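PDB 3HDQ: UDP-galactopyranose mutase from Deinococcus radiodurans, which probably interconverts UDP-galactopyranose and UDP-galactofuranose, using a bound FAD cofactor. Local coordinates for residues 63-71 with 221-230; 271-279 with 331-342. All coordinates share one frame; numbering follows the deposited sequence.

Contact 1 of 2, residues 63-71 with 221-230. With FAD (flavin-adenine dinucleotide), chain L.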
loop_
_atom_site.group_PDB
_atom_site.type_symbol
_atom_site.label_atom_id
_atom_site.label_comp_id
_atom_site.label_asym_id
_atom_site.label_seq_id
_atom_site.Cartn_x
_atom_site.Cartn_y
_atom_site.Cartn_z
ATOM N N HIS A 63 -0.435 -2.014 8.079
ATOM C CA HIS A 63 0.420 -2.223 6.914
ATOM C C HIS A 63 1.507 -3.231 7.258
ATOM O O HIS A 63 1.747 -3.493 8.430
ATOM C CB HIS A 63 1.068 -0.902 6.512
ATOM C CG HIS A 63 1.953 -0.333 7.577
ATOM N ND1 HIS A 63 3.154 -0.909 7.925
ATOM C CD2 HIS A 63 1.799 0.743 8.387
ATOM C CE1 HIS A 63 3.709 -0.207 8.900
ATOM N NE2 HIS A 63 2.908 0.799 9.198
ATOM N N ILE A 64 2.164 -3.785 6.242
ATOM C CA ILE A 64 3.278 -4.704 6.445
ATOM C C ILE A 64 4.604 -3.935 6.580
ATOM O O ILE A 64 4.629 -2.702 6.499
ATOM C CB ILE A 64 3.388 -5.725 5.283
ATOM C CG1 ILE A 64 3.656 -4.998 3.957
ATOM C CG2 ILE A 64 2.114 -6.560 5.190
ATOM C CD1 ILE A 64 3.808 -5.898 2.748
ATOM N N GLY A 65 5.699 -4.657 6.797
ATOM C CA GLY A 65 7.014 -4.039 6.777
ATOM C C GLY A 65 7.591 -3.531 8.090
ATOM O O GLY A 65 8.735 -3.078 8.124
ATOM N N GLY A 66 6.832 -3.615 9.177
ATOM C CA GLY A 66 7.323 -3.114 10.451
ATOM C C GLY A 66 7.807 -1.666 10.367
ATOM O O GLY A 66 7.151 -0.824 9.750
ATOM N N ASN A 67 8.953 -1.383 10.992
ATOM C CA ASN A 67 9.559 -0.043 11.003
ATOM C C ASN A 67 10.008 0.416 9.630
ATOM O O ASN A 67 10.197 1.613 9.403
ATOM C CB ASN A 67 10.807 -0.003 11.913
ATOM C CG ASN A 67 10.459 0.155 13.363
ATOM O OD1 ASN A 67 9.324 0.497 13.697
ATOM N ND2 ASN A 67 11.420 -0.101 14.244
ATOM N N ALA A 68 10.246 -0.548 8.743
ATOM C CA ALA A 68 10.894 -0.274 7.474
ATOM C C ALA A 68 9.867 0.015 6.386
ATOM O O ALA A 68 10.217 0.228 5.226
ATOM C CB ALA A 68 11.776 -1.435 7.076
ATOM N N TYR A 69 8.599 0.020 6.766
ATOM C CA TYR A 69 7.537 0.324 5.826
ATOM C C TYR A 69 7.797 1.676 5.169
ATOM O O TYR A 69 8.212 2.623 5.839
ATOM C CB TYR A 69 6.212 0.368 6.582
ATOM C CG TYR A 69 5.026 0.853 5.780
ATOM C CD1 TYR A 69 4.447 0.049 4.813
ATOM C CD2 TYR A 69 4.463 2.094 6.020
ATOM C CE1 TYR A 69 3.341 0.472 4.096
ATOM C CE2 TYR A 69 3.364 2.530 5.310
ATOM C CZ TYR A 69 2.812 1.712 4.345
ATOM O OH TYR A 69 1.725 2.133 3.629
ATOM N N ASP A 70 7.563 1.769 3.865
ATOM C CA ASP A 70 7.560 3.073 3.205
ATOM C C ASP A 70 6.303 3.300 2.355
ATOM O O ASP A 70 5.588 2.360 2.010
ATOM C CB ASP A 70 8.843 3.306 2.390
ATOM C CG ASP A 70 9.039 2.295 1.290
ATOM O OD1 ASP A 70 10.200 2.107 0.883
ATOM O OD2 ASP A 70 8.051 1.693 0.824
ATOM N N CYS A 71 6.031 4.553 2.036
ATOM C CA CYS A 71 4.826 4.890 1.297
ATOM C C CYS A 71 4.944 6.273 0.668
ATOM O O CYS A 71 5.811 7.077 1.029
ATOM C CB CYS A 71 3.622 4.863 2.234
ATOM S SG CYS A 71 3.722 6.131 3.499
ATOM N N GLY A 221 11.465 0.834 -3.236
ATOM C CA GLY A 221 11.151 0.968 -1.830
ATOM C C GLY A 221 10.967 -0.358 -1.112
ATOM O O GLY A 221 10.836 -1.410 -1.735
ATOM N N TYR A 222 10.959 -0.296 0.212
ATOM C CA TYR A 222 10.816 -1.474 1.056
ATOM C C TYR A 222 9.474 -2.179 0.894
ATOM O O TYR A 222 9.409 -3.400 0.829
ATOM C CB TYR A 222 10.997 -1.072 2.529
ATOM C CG TYR A 222 12.405 -0.624 2.848
ATOM C CD1 TYR A 222 12.733 0.725 2.908
ATOM C CD2 TYR A 222 13.411 -1.555 3.061
ATOM C CE1 TYR A 222 14.025 1.125 3.190
ATOM C CE2 TYR A 222 14.700 -1.168 3.337
ATOM C CZ TYR A 222 15.008 0.173 3.399
ATOM O OH TYR A 222 16.303 0.553 3.676
ATOM N N THR A 223 8.403 -1.407 0.833
ATOM C CA THR A 223 7.070 -1.992 0.831
ATOM C C THR A 223 6.865 -2.935 -0.352
ATOM O O THR A 223 6.388 -4.069 -0.179
ATOM C CB THR A 223 5.982 -0.907 0.912
ATOM O OG1 THR A 223 6.092 -0.259 2.179
ATOM C CG2 THR A 223 4.583 -1.507 0.770
ATOM N N ARG A 224 7.245 -2.474 -1.538
ATOM C CA ARG A 224 7.263 -3.327 -2.719
ATOM C C ARG A 224 8.053 -4.622 -2.479
ATOM O O ARG A 224 7.604 -5.701 -2.850
ATOM C CB ARG A 224 7.824 -2.557 -3.920
ATOM C CG ARG A 224 6.888 -1.448 -4.390
ATOM C CD ARG A 224 5.768 -2.019 -5.236
ATOM N NE ARG A 224 6.341 -2.700 -6.395
ATOM C CZ ARG A 224 6.727 -2.076 -7.507
ATOM N NH1 ARG A 224 6.585 -0.757 -7.620
ATOM N NH2 ARG A 224 7.252 -2.773 -8.509
ATOM N N MET A 225 9.220 -4.507 -1.847
ATOM C CA MET A 225 10.060 -5.666 -1.545
ATOM C C MET A 225 9.328 -6.622 -0.593
ATOM O O MET A 225 9.233 -7.826 -0.850
ATOM C CB MET A 225 11.396 -5.215 -0.926
ATOM C CG MET A 225 12.323 -6.359 -0.510
ATOM S SD MET A 225 13.677 -5.808 0.542
ATOM C CE MET A 225 12.809 -5.624 2.096
ATOM N N PHE A 226 8.810 -6.072 0.501
ATOM C CA PHE A 226 8.013 -6.849 1.437
ATOM C C PHE A 226 6.826 -7.548 0.772
ATOM O O PHE A 226 6.571 -8.713 1.052
ATOM C CB PHE A 226 7.563 -5.987 2.621
ATOM C CG PHE A 226 8.615 -5.857 3.692
ATOM C CD1 PHE A 226 9.400 -4.726 3.779
ATOM C CD2 PHE A 226 8.841 -6.890 4.585
ATOM C CE1 PHE A 226 10.384 -4.617 4.756
ATOM C CE2 PHE A 226 9.818 -6.785 5.569
ATOM C CZ PHE A 226 10.593 -5.647 5.653
ATOM N N GLN A 227 6.116 -6.850 -0.109
ATOM C CA GLN A 227 4.979 -7.461 -0.796
ATOM C C GLN A 227 5.391 -8.722 -1.549
ATOM O O GLN A 227 4.702 -9.737 -1.469
ATOM C CB GLN A 227 4.263 -6.452 -1.717
ATOM C CG GLN A 227 3.382 -5.473 -0.932
ATOM C CD GLN A 227 2.896 -4.262 -1.737
ATOM O OE1 GLN A 227 3.240 -4.085 -2.907
ATOM N NE2 GLN A 227 2.088 -3.414 -1.091
ATOM N N ASN A 228 6.518 -8.661 -2.260
ATOM C CA ASN A 228 7.076 -9.846 -2.917
ATOM C C ASN A 228 7.416 -10.974 -1.922
ATOM O O ASN A 228 7.190 -12.156 -2.204
ATOM C CB ASN A 228 8.321 -9.486 -3.750
ATOM C CG ASN A 228 8.003 -8.574 -4.943
ATOM O OD1 ASN A 228 6.892 -8.590 -5.495
ATOM N ND2 ASN A 228 8.989 -7.778 -5.346
ATOM N N MET A 229 7.949 -10.607 -0.757
ATOM C CA MET A 229 8.317 -11.585 0.273
ATOM C C MET A 229 7.110 -12.352 0.834
ATOM O O MET A 229 7.212 -13.523 1.201
ATOM C CB MET A 229 9.049 -10.887 1.419
ATOM C CG MET A 229 10.502 -11.278 1.588
ATOM S SD MET A 229 11.332 -10.275 2.857
ATOM C CE MET A 229 11.601 -8.824 1.888
ATOM N N LEU A 230 5.968 -11.682 0.897
ATOM C CA LEU A 230 4.775 -12.271 1.498
ATOM C C LEU A 230 3.774 -12.747 0.441
ATOM O O LEU A 230 2.612 -12.991 0.754
ATOM C CB LEU A 230 4.108 -11.257 2.435
ATOM C CG LEU A 230 4.990 -10.634 3.525
ATOM C CD1 LEU A 230 4.190 -9.648 4.369
ATOM C CD2 LEU A 230 5.575 -11.714 4.395
HETATM P PA FAD L . 9.885 -4.370 13.653
HETATM O O1A FAD L . 10.019 -3.609 12.470
HETATM O O2A FAD L . 9.758 -3.503 14.751
HETATM O O5B FAD L . 8.600 -5.215 13.483
HETATM C C5B FAD L . 7.971 -5.906 14.495
HETATM C C4B FAD L . 6.505 -5.858 14.214
HETATM O O4B FAD L . 5.812 -6.548 15.189
HETATM C C3B FAD L . 6.030 -4.428 14.296
HETATM O O3B FAD L . 5.546 -3.949 13.086
HETATM C C2B FAD L . 4.936 -4.460 15.310
HETATM O O2B FAD L . 3.875 -3.703 14.869
HETATM C C1B FAD L . 4.605 -5.920 15.406
HETATM N N9A FAD L . 3.986 -6.247 16.686
HETATM C C8A FAD L . 4.445 -6.020 17.922
HETATM N N7A FAD L . 3.583 -6.456 18.805
HETATM C C5A FAD L . 2.549 -6.970 18.158
HETATM C C6A FAD L . 1.371 -7.557 18.560
HETATM N N6A FAD L . 1.167 -7.846 19.799
HETATM N N1A FAD L . 0.480 -7.997 17.647
HETATM C C2A FAD L . 0.736 -7.847 16.331
HETATM N N3A FAD L . 1.891 -7.271 15.939
HETATM C C4A FAD L . 2.780 -6.829 16.824
HETATM N N1 FAD L . 18.315 -0.249 10.202
HETATM C C2 FAD L . 19.224 -0.210 9.222
HETATM O O2 FAD L . 19.771 -1.201 8.841
HETATM N N3 FAD L . 19.505 0.973 8.666
HETATM C C4 FAD L . 18.878 2.098 9.085
HETATM O O4 FAD L . 19.116 3.153 8.601
HETATM C C4X FAD L . 17.977 2.035 10.084
HETATM N N5 FAD L . 17.374 3.165 10.503
HETATM C C5X FAD L . 16.469 3.102 11.500
HETATM C C6 FAD L . 15.849 4.257 11.911
HETATM C C7 FAD L . 14.927 4.205 12.919
HETATM C C7M FAD L . 14.260 5.436 13.377
HETATM C C8 FAD L . 14.614 3.012 13.502
HETATM C C8M FAD L . 13.615 3.013 14.597
HETATM C C9 FAD L . 15.232 1.852 13.081
HETATM C C9A FAD L . 16.170 1.888 12.080
HETATM N N10 FAD L . 16.785 0.751 11.643
HETATM C C10 FAD L . 17.692 0.845 10.649
HETATM C "C1'" FAD L . 16.583 -0.557 12.317
HETATM C "C2'" FAD L . 15.432 -1.355 11.749
HETATM O "O2'" FAD L . 14.295 -0.599 11.969
HETATM C "C3'" FAD L . 15.242 -2.706 12.430
HETATM O "O3'" FAD L . 16.269 -3.580 12.264
HETATM C "C4'" FAD L . 14.187 -3.492 11.741
HETATM O "O4'" FAD L . 13.327 -2.535 11.205
HETATM C "C5'" FAD L . 13.543 -4.390 12.755
HETATM O "O5'" FAD L . 12.865 -5.474 12.238
HETATM P P FAD L . 11.952 -6.299 13.183
HETATM O O1P FAD L . 11.176 -7.191 12.415
HETATM O O2P FAD L . 12.803 -7.033 14.040
HETATM O O3P FAD L . 11.083 -5.304 14.013
HETATM O O HOH W 1 7.746 0.418 -1.692
#
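Asp70 reaches across to Tyr222 and Thr223 at the start of helix 222-229, a worked example of a helix N-terminus held by a carboxylate from a distant loop, here the one that follows strand 55-58 in the Rossmann-type FAD-binding fold. Asp70 OD1 accepts the amide N of Tyr222 at 2.6 Å from the syn side, though out of the carboxylate plane, while Asp70 OD2 takes Thr223 N at 3.1 Å from above that plane. Two first-turn amides thus grip one side chain, and they would probably stabilise its negative charge. Thr223 returns the bond: with OG1 beside its own backbone N (chi1 -65°), the hydroxyl donates to Asp70 O at 2.7 Å, on a lone pair in the carbonyl plane. Gly221, at the N-cap position, leaves room for OD1, which a beta carbon would strike. One turn further along, Phe226 turns a ring face to Gly65, whose CA sits 3.8 Å from the ring centroid and 5° off the normal, a CH-pi contact. Ile64 slides past Phe226, and its CG2 meets Leu230 CD1 tip to tip at 3.8 Å. In the next shell, the rings of Phe39 and Phe226 meet edge-to-face, Gly65 shares a backbone hydrogen bond with Ala37, and Arg224 bridges to Asp74 of the second subunit. The same loop delivers the nearly straight bond from Asn67 N to FAD O1A, 2.9 Å long at 170°.

Contact 2 of 2, residues 271-279 with 331-342. With GDU (galactose-uridine-5'-diphosphate), chain K.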
loop_
_atom_site.group_PDB
_atom_site.type_symbol
_atom_site.label_atom_id
_atom_site.label_comp_id
_atom_site.label_asym_id
_atom_site.label_seq_id
_atom_site.Cartn_x
_atom_site.Cartn_y
_atom_site.Cartn_z
ATOM N N LYS A 271 8.436 -3.221 33.664
ATOM C CA LYS A 271 8.601 -2.726 32.303
ATOM C C LYS A 271 10.058 -2.774 31.830
ATOM O O LYS A 271 10.937 -2.223 32.485
ATOM C CB LYS A 271 8.053 -1.301 32.187
ATOM C CG LYS A 271 8.090 -0.744 30.762
ATOM C CD LYS A 271 7.096 -1.469 29.846
ATOM C CE LYS A 271 7.182 -0.973 28.395
ATOM N NZ LYS A 271 8.373 -1.524 27.684
ATOM N N LEU A 272 10.305 -3.459 30.710
ATOM C CA LEU A 272 11.601 -3.415 30.036
ATOM C C LEU A 272 11.670 -2.088 29.280
ATOM O O LEU A 272 10.781 -1.790 28.492
ATOM C CB LEU A 272 11.707 -4.550 29.024
ATOM C CG LEU A 272 12.938 -5.452 29.060
ATOM C CD1 LEU A 272 13.176 -6.076 27.689
ATOM C CD2 LEU A 272 14.186 -4.720 29.572
ATOM N N PRO A 273 12.707 -1.274 29.525
ATOM C CA PRO A 273 12.750 0.029 28.843
ATOM C C PRO A 273 13.028 -0.069 27.340
ATOM O O PRO A 273 14.030 -0.653 26.924
ATOM C CB PRO A 273 13.914 0.760 29.539
ATOM C CG PRO A 273 14.129 0.007 30.827
ATOM C CD PRO A 273 13.792 -1.419 30.511
ATOM N N TYR A 274 12.128 0.490 26.538
ATOM C CA TYR A 274 12.387 0.702 25.121
ATOM C C TYR A 274 12.247 2.181 24.848
ATOM O O TYR A 274 11.304 2.818 25.322
ATOM C CB TYR A 274 11.372 -0.029 24.248
ATOM C CG TYR A 274 11.444 -1.537 24.262
ATOM C CD1 TYR A 274 10.780 -2.274 25.234
ATOM C CD2 TYR A 274 12.139 -2.223 23.279
ATOM C CE1 TYR A 274 10.825 -3.655 25.235
ATOM C CE2 TYR A 274 12.188 -3.586 23.266
ATOM C CZ TYR A 274 11.532 -4.303 24.254
ATOM O OH TYR A 274 11.579 -5.670 24.248
ATOM N N ARG A 275 13.170 2.728 24.068
ATOM C CA ARG A 275 13.084 4.134 23.723
ATOM C C ARG A 275 12.175 4.308 22.502
ATOM O O ARG A 275 12.166 3.468 21.608
ATOM C CB ARG A 275 14.479 4.693 23.470
ATOM C CG ARG A 275 14.523 6.206 23.386
ATOM C CD ARG A 275 14.250 6.869 24.726
ATOM N NE ARG A 275 14.714 8.248 24.671
ATOM C CZ ARG A 275 14.369 9.211 25.517
ATOM N NH1 ARG A 275 13.530 8.975 26.517
ATOM N NH2 ARG A 275 14.872 10.423 25.354
ATOM N N SER A 276 11.398 5.384 22.479
ATOM C CA SER A 276 10.468 5.634 21.383
ATOM C C SER A 276 10.835 6.923 20.638
ATOM O O SER A 276 11.790 7.602 21.000
ATOM C CB SER A 276 9.038 5.715 21.924
ATOM O OG SER A 276 8.070 5.590 20.892
ATOM N N LEU A 277 10.063 7.258 19.607
ATOM C CA LEU A 277 10.298 8.454 18.800
ATOM C C LEU A 277 8.992 9.092 18.385
ATOM O O LEU A 277 7.986 8.411 18.216
ATOM C CB LEU A 277 11.071 8.112 17.524
ATOM C CG LEU A 277 12.493 7.627 17.750
ATOM C CD1 LEU A 277 13.080 7.047 16.479
ATOM C CD2 LEU A 277 13.341 8.768 18.299
ATOM N N GLU A 278 9.019 10.407 18.202
ATOM C CA GLU A 278 7.929 11.093 17.533
ATOM C C GLU A 278 8.464 11.703 16.246
ATOM O O GLU A 278 9.502 12.355 16.249
ATOM C CB GLU A 278 7.321 12.165 18.422
ATOM C CG GLU A 278 6.274 13.006 17.709
ATOM C CD GLU A 278 5.929 14.273 18.462
ATOM O OE1 GLU A 278 6.223 14.345 19.673
ATOM O OE2 GLU A 278 5.369 15.198 17.842
ATOM N N PHE A 279 7.757 11.478 15.147
ATOM C CA PHE A 279 8.215 11.928 13.843
ATOM C C PHE A 279 7.381 13.090 13.359
ATOM O O PHE A 279 6.160 13.014 13.352
ATOM C CB PHE A 279 8.121 10.791 12.820
ATOM C CG PHE A 279 8.799 9.522 13.254
ATOM C CD1 PHE A 279 8.072 8.502 13.847
ATOM C CD2 PHE A 279 10.159 9.354 13.074
ATOM C CE1 PHE A 279 8.685 7.327 14.245
ATOM C CE2 PHE A 279 10.791 8.184 13.470
ATOM C CZ PHE A 279 10.054 7.164 14.057
ATOM N N GLY A 331 5.610 5.620 24.105
ATOM C CA GLY A 331 5.083 5.346 22.779
ATOM C C GLY A 331 5.558 4.000 22.266
ATOM O O GLY A 331 6.041 3.200 23.057
ATOM N N ASP A 332 5.424 3.743 20.962
ATOM C CA ASP A 332 5.818 2.441 20.408
ATOM C C ASP A 332 7.318 2.215 20.570
ATOM O O ASP A 332 8.109 3.130 20.361
ATOM C CB ASP A 332 5.451 2.317 18.926
ATOM C CG ASP A 332 3.957 2.251 18.694
ATOM O OD1 ASP A 332 3.211 1.903 19.639
ATOM O OD2 ASP A 332 3.537 2.542 17.554
ATOM N N PRO A 333 7.713 0.988 20.940
ATOM C CA PRO A 333 9.125 0.735 21.233
ATOM C C PRO A 333 9.919 0.617 19.938
ATOM O O PRO A 333 9.510 -0.150 19.070
ATOM C CB PRO A 333 9.095 -0.620 21.959
ATOM C CG PRO A 333 7.865 -1.315 21.430
ATOM C CD PRO A 333 6.883 -0.232 21.011
ATOM N N TYR A 334 11.023 1.357 19.817
ATOM C CA TYR A 334 11.885 1.286 18.632
ATOM C C TYR A 334 13.321 0.861 18.953
ATOM O O TYR A 334 13.997 0.282 18.108
ATOM C CB TYR A 334 11.930 2.628 17.889
ATOM C CG TYR A 334 10.600 3.116 17.357
ATOM C CD1 TYR A 334 10.145 4.390 17.654
ATOM C CD2 TYR A 334 9.801 2.306 16.558
ATOM C CE1 TYR A 334 8.945 4.849 17.182
ATOM C CE2 TYR A 334 8.588 2.762 16.073
ATOM C CZ TYR A 334 8.164 4.036 16.391
ATOM O OH TYR A 334 6.954 4.513 15.915
ATOM N N TYR A 335 13.781 1.153 20.168
ATOM C CA TYR A 335 15.153 0.848 20.571
ATOM C C TYR A 335 15.194 0.140 21.921
ATOM O O TYR A 335 14.614 0.628 22.890
ATOM C CB TYR A 335 15.955 2.136 20.768
ATOM C CG TYR A 335 16.114 3.059 19.573
ATOM C CD1 TYR A 335 15.127 3.975 19.240
ATOM C CD2 TYR A 335 17.282 3.047 18.813
ATOM C CE1 TYR A 335 15.282 4.825 18.172
ATOM C CE2 TYR A 335 17.444 3.897 17.742
ATOM C CZ TYR A 335 16.444 4.785 17.426
ATOM O OH TYR A 335 16.597 5.631 16.360
ATOM N N PRO A 336 15.915 -0.985 22.008
ATOM C CA PRO A 336 16.286 -1.443 23.346
ATOM C C PRO A 336 17.252 -0.416 23.934
ATOM O O PRO A 336 17.846 0.358 23.173
ATOM C CB PRO A 336 17.045 -2.753 23.082
ATOM C CG PRO A 336 16.879 -3.045 21.622
ATOM C CD PRO A 336 16.584 -1.753 20.948
ATOM N N VAL A 337 17.417 -0.415 25.253
ATOM C CA VAL A 337 18.288 0.543 25.929
ATOM C C VAL A 337 19.470 -0.172 26.606
ATOM O O VAL A 337 19.431 -0.449 27.803
ATOM C CB VAL A 337 17.487 1.353 26.972
ATOM C CG1 VAL A 337 18.355 2.426 27.621
ATOM C CG2 VAL A 337 16.249 1.972 26.322
ATOM N N PRO A 338 20.532 -0.465 25.837
ATOM C CA PRO A 338 21.630 -1.276 26.371
ATOM C C PRO A 338 22.354 -0.602 27.553
ATOM O O PRO A 338 23.014 0.421 27.387
ATOM C CB PRO A 338 22.567 -1.437 25.158
ATOM C CG PRO A 338 21.713 -1.106 23.968
ATOM C CD PRO A 338 20.798 -0.044 24.452
ATOM N N ARG A 339 22.187 -1.177 28.740
ATOM C CA ARG A 339 22.891 -0.780 29.956
ATOM C C ARG A 339 22.641 -1.893 30.964
ATOM O O ARG A 339 21.659 -2.627 30.842
ATOM C CB ARG A 339 22.379 0.561 30.490
ATOM C CG ARG A 339 20.907 0.586 30.789
ATOM C CD ARG A 339 20.413 2.006 30.987
ATOM N NE ARG A 339 21.099 2.713 32.069
ATOM C CZ ARG A 339 20.477 3.207 33.135
ATOM N NH1 ARG A 339 19.167 3.056 33.252
ATOM N NH2 ARG A 339 21.152 3.849 34.080
ATOM N N PRO A 340 23.528 -2.030 31.963
ATOM C CA PRO A 340 23.472 -3.154 32.919
ATOM C C PRO A 340 22.102 -3.368 33.596
ATOM O O PRO A 340 21.683 -4.522 33.696
ATOM C CB PRO A 340 24.548 -2.790 33.948
ATOM C CG PRO A 340 25.515 -1.917 33.179
ATOM C CD PRO A 340 24.646 -1.113 32.253
ATOM N N GLU A 341 21.418 -2.309 34.036
ATOM C CA GLU A 341 20.114 -2.491 34.680
ATOM C C GLU A 341 19.071 -3.085 33.741
ATOM O O GLU A 341 18.155 -3.773 34.197
ATOM C CB GLU A 341 19.562 -1.219 35.374
ATOM C CG GLU A 341 19.993 0.110 34.819
ATOM C CD GLU A 341 21.434 0.434 35.169
ATOM O OE1 GLU A 341 22.306 0.280 34.287
ATOM O OE2 GLU A 341 21.702 0.818 36.330
ATOM N N ASN A 342 19.209 -2.832 32.438
ATOM C CA ASN A 342 18.257 -3.371 31.470
ATOM C C ASN A 342 18.620 -4.781 30.974
ATOM O O ASN A 342 17.739 -5.606 30.768
ATOM C CB ASN A 342 18.033 -2.398 30.306
ATOM C CG ASN A 342 17.384 -1.105 30.748
ATOM O OD1 ASN A 342 16.764 -1.039 31.815
ATOM N ND2 ASN A 342 17.525 -0.057 29.930
HETATM N N1 GDU K . 25.764 9.220 18.211
HETATM C C2 GDU K . 26.042 10.410 18.479
HETATM N N3 GDU K . 26.184 11.491 17.841
HETATM C C4 GDU K . 25.973 11.355 16.520
HETATM C C5 GDU K . 25.626 10.007 16.010
HETATM C C6 GDU K . 25.528 8.989 16.887
HETATM O O2 GDU K . 26.242 10.601 19.872
HETATM O O4 GDU K . 26.038 12.321 15.763
HETATM C C1D GDU K . 25.642 8.175 19.187
HETATM C C2D GDU K . 24.316 8.060 19.977
HETATM O O2D GDU K . 24.493 7.459 21.255
HETATM C C3D GDU K . 23.508 7.189 19.037
HETATM C C4D GDU K . 24.569 6.138 18.719
HETATM O O4D GDU K . 25.808 6.852 18.643
HETATM O O3D GDU K . 22.354 6.661 19.686
HETATM C C5D GDU K . 24.246 5.173 17.589
HETATM O O5D GDU K . 24.150 6.017 16.426
HETATM P PA GDU K . 23.182 5.681 15.202
HETATM O O1A GDU K . 23.567 6.559 14.062
HETATM O O2A GDU K . 23.401 4.275 14.825
HETATM O O3A GDU K . 21.677 6.029 15.573
HETATM P PB GDU K . 20.441 5.302 14.904
HETATM O O1B GDU K . 19.309 5.953 15.606
HETATM O O2B GDU K . 20.314 3.842 15.133
HETATM O O3B GDU K . 20.261 5.640 13.345
HETATM C "C1'" GDU K . 19.523 5.015 12.275
HETATM C "C2'" GDU K . 20.371 3.870 11.683
HETATM C "C3'" GDU K . 21.776 4.467 11.436
HETATM C "C4'" GDU K . 21.652 5.503 10.278
HETATM C "C5'" GDU K . 20.529 6.515 10.637
HETATM C "C6'" GDU K . 20.107 7.423 9.447
HETATM O "O2'" GDU K . 20.373 2.712 12.539
HETATM O "O3'" GDU K . 22.696 3.395 11.132
HETATM O "O4'" GDU K . 21.348 4.781 9.066
HETATM O "O5'" GDU K . 19.308 6.027 11.261
HETATM O "O6'" GDU K . 20.726 8.731 9.497
HETATM O O HOH W 2 8.500 2.006 24.288
#
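Arg275 faces both Tyr334 and Tyr335, a classic beta bulge where two antiparallel strands meet. Arg275 O accepts two amides, Tyr334 N at 3.0 Å and Tyr335 N at 3.2 Å, and its own N returns a bond to Tyr335 O. The packing is tight around this bulge. With chi1 at -164°, Ser276 swings OG to the side opposite its amide nitrogen, where it donates to Asp332 O at 2.5 Å, and Tyr274 CB presses on Pro333 CB at 3.3 Å. Leu277 serves both tyrosines: its CB lies against the Tyr334 ring, while CD1 comes to the edge of the Tyr335 ring, 3.6 Å from CE1. From the same ring, Tyr335 OH donates to GDU O1B at 2.8 Å. A phenylalanine here would probably leave that diphosphate oxygen without this donor. The margin at exposed Gly331 is looser: a water donates to both Gly331 O and Tyr274 O, bridging two acceptors. At the other end, Pro273 CG comes within 3.0 Å of Asn342 OD1, in an amide that ND2 fixes by bonding Val337 O at 2.9 Å. Strand 274-284 forms the outer edge of a mixed sheet beside strand 320-336; Gln183 and Trp184 of helix 159-184 pack against Leu277, Tyr335 and Val337, and helix 261-264 meets Leu272 and Tyr274.

Contact 1 closes before contact 2 opens along the chain, and their centres lie about 23 Å apart, yet they touch beside the flavin cofactor: Asn67 OD1 of contact 1 packs 3.4 Å from Tyr334 CE2 of contact 2. Both contacts reach FAD. Asn67 of residues 63-71 gives its amide to a phosphate oxygen of the cofactor, and Leu277, Tyr334 and Tyr335 of contact 2 touch it too, the Leu277 side chain about 4 Å away between nearest atoms. Contact 2 also reaches the substrate through Tyr335, whereas contact 1 stands further back, the Tyr222 side chain about 9 Å from GDU between nearest atoms. Together they illustrate how separate parts of one chain converge on a shared cofactor.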